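Side-chain contact in hypothetical protein BACOVA_04980 (Bacteroides ovatus, PDB 3UFI), which is probably a fimbrillin-type cell-adhesion protein that serves as a building block of pili on this gut bacterium: residues A[23-26]-A[27-30]. Residues are numbered along the deposited sequence; the frame is centred on the assembly and turned at random.
Sequences EVVN and NVQE
Val25 and Glu30 are the last antiparallel, hydrogen-bonded pair of the beta hairpin that joins strand 16-25 to strand 30-34, and the chain reverses through Asn26, Asn27, Val28 and Gln29. The pair is drawn together by Val25 N and Glu30 O, 3.0 Å apart in an almost straight bond (177° at the hydrogen), although the donor stands tilted 33° from the carbonyl plane. The same carbonyl oxygen of Glu30 receives a CA-H...O contact from Val24 CA at 3.6 Å. On the turn side, Val25 O gathers three weak backbone bonds: Gln29 N is closest at 2.7 Å but badly bent, while Val28 N at 3.3 Å and Glu30 N at 3.5 Å are longer. Two consecutive residues, Gln29 and Glu30, thus face Val25, a G1 beta bulge; Gln29 holds its first position with left-handed backbone angles. A further weak bond runs from Gln29 N to Asn26 O. The side chain of Val25 lies alongside those of Asn27 and of Val28, each pointing the same way as it does. Val25 CB meets Val28 CG2 at 3.6 Å, an apolar touch that a chi1 of -73° at Val28 makes possible by setting CG2 between its backbone N and carbonyl carbon. CG1 of Val25, anti to the backbone N, comes within 3.1 Å of Asn27 OD1, a tight meeting of methyl and amide oxygen. The Gln29 CB points away from residues 23-26, yet its CG lies 3.4 Å from Asn26 O. The CB of Asn26 points away from residues 27-30, and its ND2 donates to Val285 O, tying the surface turn to the C-terminal segment; deeper in the strand, Glu23 OE1 is hydrogen-bonded to His157 NE2.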
# COMPACT_ATOMS: atom_id res chain seq x y z
N GLU A 23 -7.14 -0.94 -8.39
CA GLU A 23 -5.90 -1.49 -8.94
C GLU A 23 -6.13 -2.13 -10.28
O GLU A 23 -7.26 -2.40 -10.68
CB GLU A 23 -5.24 -2.49 -7.96
CG GLU A 23 -6.15 -3.60 -7.48
CD GLU A 23 -5.48 -4.50 -6.46
OE1 GLU A 23 -4.84 -3.98 -5.53
OE2 GLU A 23 -5.60 -5.74 -6.61
N VAL A 24 -5.02 -2.37 -10.99
CA VAL A 24 -5.04 -3.02 -12.29
C VAL A 24 -5.35 -4.50 -12.09
O VAL A 24 -4.70 -5.19 -11.31
CB VAL A 24 -3.72 -2.82 -13.09
CG1 VAL A 24 -3.78 -3.54 -14.44
CG2 VAL A 24 -3.43 -1.33 -13.29
N VAL A 25 -6.38 -4.94 -12.78
CA VAL A 25 -6.80 -6.33 -12.86
C VAL A 25 -6.14 -6.85 -14.14
O VAL A 25 -6.47 -6.40 -15.25
CB VAL A 25 -8.34 -6.44 -12.86
CG1 VAL A 25 -8.77 -7.89 -12.70
CG2 VAL A 25 -8.96 -5.58 -11.76
N ASN A 26 -5.12 -7.71 -13.98
CA ASN A 26 -4.30 -8.20 -15.09
C ASN A 26 -5.10 -9.01 -16.13
O ASN A 26 -4.86 -8.82 -17.33
CB ASN A 26 -3.12 -9.03 -14.56
CG ASN A 26 -2.26 -8.27 -13.57
OD1 ASN A 26 -1.69 -7.21 -13.87
ND2 ASN A 26 -2.17 -8.79 -12.34
N ASN A 27 -6.08 -9.83 -15.69
CA ASN A 27 -6.88 -10.65 -16.61
C ASN A 27 -7.79 -9.79 -17.55
O ASN A 27 -8.18 -10.29 -18.61
CB ASN A 27 -7.69 -11.73 -15.85
CG ASN A 27 -8.99 -11.30 -15.21
OD1 ASN A 27 -9.17 -10.18 -14.75
ND2 ASN A 27 -9.94 -12.23 -15.15
N VAL A 28 -8.10 -8.52 -17.18
CA VAL A 28 -8.92 -7.63 -18.02
C VAL A 28 -8.08 -6.43 -18.53
O VAL A 28 -8.52 -5.74 -19.45
CB VAL A 28 -10.26 -7.16 -17.39
CG1 VAL A 28 -11.29 -8.28 -17.35
CG2 VAL A 28 -10.06 -6.53 -16.02
N GLN A 29 -6.89 -6.21 -17.94
CA GLN A 29 -5.93 -5.14 -18.30
C GLN A 29 -6.58 -3.75 -18.17
O GLN A 29 -6.51 -2.92 -19.08
CB GLN A 29 -5.35 -5.37 -19.72
CG GLN A 29 -4.37 -6.54 -19.80
CD GLN A 29 -3.88 -6.75 -21.20
OE1 GLN A 29 -3.10 -5.96 -21.75
NE2 GLN A 29 -4.33 -7.84 -21.82
N GLU A 30 -7.20 -3.51 -17.02
CA GLU A 30 -7.92 -2.28 -16.71
C GLU A 30 -7.86 -1.95 -15.21
O GLU A 30 -7.91 -2.86 -14.39
CB GLU A 30 -9.39 -2.42 -17.15
CG GLU A 30 -10.18 -1.12 -17.23
CD GLU A 30 -9.51 -0.01 -18.03
OE1 GLU A 30 -8.73 0.77 -17.43
OE2 GLU A 30 -9.75 0.05 -19.26